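YghZ aldo-keto reductase (Escherichia coli, PDB 3N6Q) is an aldo-keto reductase with a TIM-barrel fold that probably reduces aldehydes or ketones with a nicotinamide cofactor. Local coordinates at residues R201-K205 against S206-D210. Numbering follows the deposited sequence. Where two conformers were deposited one is given.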
loop_
_atom_site.group_PDB
_atom_site.type_symbol
_atom_site.label_atom_id
_atom_site.label_comp_id
_atom_site.label_asym_id
_atom_site.label_seq_id
_atom_site.Cartn_x
_atom_site.Cartn_y
_atom_site.Cartn_z
ATOM N N ARG B 201 -32.962 5.983 -25.380
ATOM C CA ARG B 201 -31.867 6.882 -25.713
ATOM C C ARG B 201 -31.616 7.960 -24.693
ATOM O O ARG B 201 -31.038 8.970 -25.020
ATOM C CB ARG B 201 -32.019 7.500 -27.109
ATOM C CG ARG B 201 -32.295 6.382 -28.105
ATOM C CD ARG B 201 -31.913 6.765 -29.441
ATOM N NE ARG B 201 -32.660 5.947 -30.346
ATOM C CZ ARG B 201 -32.871 6.295 -31.594
ATOM N NH1 ARG B 201 -32.349 7.457 -32.022
ATOM N NH2 ARG B 201 -33.568 5.476 -32.390
ATOM N N TRP B 202 -31.828 7.632 -23.422
ATOM C CA TRP B 202 -31.505 8.543 -22.341
ATOM C C TRP B 202 -30.061 9.005 -22.413
ATOM O O TRP B 202 -29.760 10.178 -22.163
ATOM C CB TRP B 202 -31.875 7.951 -20.945
ATOM C CG TRP B 202 -30.837 7.076 -20.248
ATOM C CD1 TRP B 202 -30.864 5.695 -20.142
ATOM C CD2 TRP B 202 -29.688 7.506 -19.475
ATOM N NE1 TRP B 202 -29.795 5.260 -19.398
ATOM C CE2 TRP B 202 -29.060 6.339 -18.976
ATOM C CE3 TRP B 202 -29.137 8.759 -19.156
ATOM C CZ2 TRP B 202 -27.887 6.381 -18.197
ATOM C CZ3 TRP B 202 -27.974 8.801 -18.356
ATOM C CH2 TRP B 202 -27.377 7.611 -17.877
ATOM N N VAL B 203 -29.138 8.112 -22.788
ATOM C CA VAL B 203 -27.739 8.507 -22.776
ATOM C C VAL B 203 -27.472 9.636 -23.799
ATOM O O VAL B 203 -26.624 10.494 -23.597
ATOM C CB VAL B 203 -26.733 7.345 -23.035
ATOM C CG1 VAL B 203 -26.981 6.145 -22.122
ATOM C CG2 VAL B 203 -26.732 6.961 -24.404
ATOM N N ASP B 204 -28.186 9.586 -24.894
ATOM C CA ASP B 204 -28.078 10.578 -25.981
ATOM C C ASP B 204 -28.691 11.906 -25.493
ATOM O O ASP B 204 -28.018 12.956 -25.348
ATOM C CB ASP B 204 -28.859 10.054 -27.230
ATOM C CG ASP B 204 -28.178 8.833 -27.929
ATOM O OD1 ASP B 204 -27.099 8.422 -27.470
ATOM O OD2 ASP B 204 -28.713 8.284 -28.950
ATOM N N LYS B 205 -29.957 11.822 -25.136
ATOM C CA LYS B 205 -30.735 12.976 -24.760
ATOM C C LYS B 205 -30.221 13.678 -23.512
ATOM O O LYS B 205 -30.349 14.908 -23.374
ATOM C CB LYS B 205 -32.189 12.519 -24.582
ATOM C CG LYS B 205 -33.003 13.262 -23.536
ATOM C CD LYS B 205 -34.422 12.685 -23.414
ATOM C CE LYS B 205 -35.385 13.700 -22.775
ATOM N NZ LYS B 205 -36.821 13.298 -22.921
ATOM N N SER B 206 -29.664 12.915 -22.559
ATOM C CA SER B 206 -29.232 13.529 -21.315
ATOM C C SER B 206 -27.986 14.362 -21.412
ATOM O O SER B 206 -27.701 15.147 -20.503
ATOM C CB SER B 206 -28.953 12.470 -20.240
ATOM O OG SER B 206 -27.880 11.639 -20.688
ATOM N N GLY B 207 -27.161 14.089 -22.392
ATOM C CA GLY B 207 -25.827 14.644 -22.359
ATOM C C GLY B 207 -24.760 13.663 -21.897
ATOM O O GLY B 207 -23.564 14.011 -21.860
ATOM N N LEU B 208 -25.161 12.463 -21.459
ATOM C CA LEU B 208 -24.111 11.460 -21.066
ATOM C C LEU B 208 -23.005 11.202 -22.107
ATOM O O LEU B 208 -21.775 11.227 -21.811
ATOM C CB LEU B 208 -24.723 10.120 -20.612
ATOM C CG LEU B 208 -23.636 9.266 -19.928
ATOM C CD1 LEU B 208 -23.074 9.905 -18.607
ATOM C CD2 LEU B 208 -24.159 7.864 -19.673
ATOM N N LEU B 209 -23.404 11.021 -23.351
ATOM C CA LEU B 209 -22.389 10.740 -24.352
ATOM C C LEU B 209 -21.380 11.923 -24.509
ATOM O O LEU B 209 -20.207 11.677 -24.686
ATOM C CB LEU B 209 -22.999 10.258 -25.699
ATOM C CG LEU B 209 -23.506 8.777 -25.764
ATOM C CD1 LEU B 209 -23.660 8.274 -27.185
ATOM C CD2 LEU B 209 -22.584 7.788 -25.029
ATOM N N ASP B 210 -21.810 13.154 -24.257
ATOM C CA ASP B 210 -20.893 14.328 -24.284
ATOM C C ASP B 210 -19.915 14.148 -23.086
ATOM O O ASP B 210 -18.723 14.355 -23.221
ATOM C CB ASP B 210 -21.652 15.686 -24.044
ATOM C CG ASP B 210 -22.675 16.053 -25.155
ATOM O OD1 ASP B 210 -22.307 15.826 -26.306
ATOM O OD2 ASP B 210 -23.837 16.572 -24.861
HETATM O O HOH W 1 -25.105 12.986 -24.844
#
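An ST turn at Ser206 joins the short helix 202-205 to helix 208-214, on the stretch of the aldo-keto reductase TIM barrel between strands 191-193 and 218-221. Ser206 OG gives its hydrogen to Trp202 O at 2.8 Å and takes the N-H of Leu208, nearly straight at 162°. With OG between the backbone N and the carbonyl carbon (chi1 63°), it lies within reach of both partners. Trp202 O is thus gripped twice, by Ser206 OG and by Ser206 N, also at 2.8 Å, the donors coming from opposite faces of the carbonyl plane. With an alanine here in place of Ser206, the N-H of Leu208 is likely to lose its acceptor and Trp202 O one of its two donors. Gly207, with phi 101°, breaks the helical path and stands at the N-cap of helix 208-214; a CB at these backbone angles would collide with the carbonyl O of Ser206. Its N-H is hydrogen-bonded to Asp204 O. Leu209 N donates a hydrogen bond to Val203 O at 3.3 Å, tying the start of the second helix to the first. A water bridges Asp204 O, to which it donates, and weakly the N of Asp210. Among the apolar side chains, Val203 CG1 lies over the centre of the Trp202 ring, 3.8 Å above its plane. Leu208 CD2 comes obliquely to the ring, 3.7 Å from Trp202 CH2, and also touches Val203 CG1. Pro194 borders Trp202 and Val203, while Thr175 of helix 172-183 touches Leu208. Next to this cluster, Val203 CG2 rests 3.9 Å from Leu209 CG, and Asp204 runs alongside Leu209, with OD1 3.5 Å from Leu209 CD1.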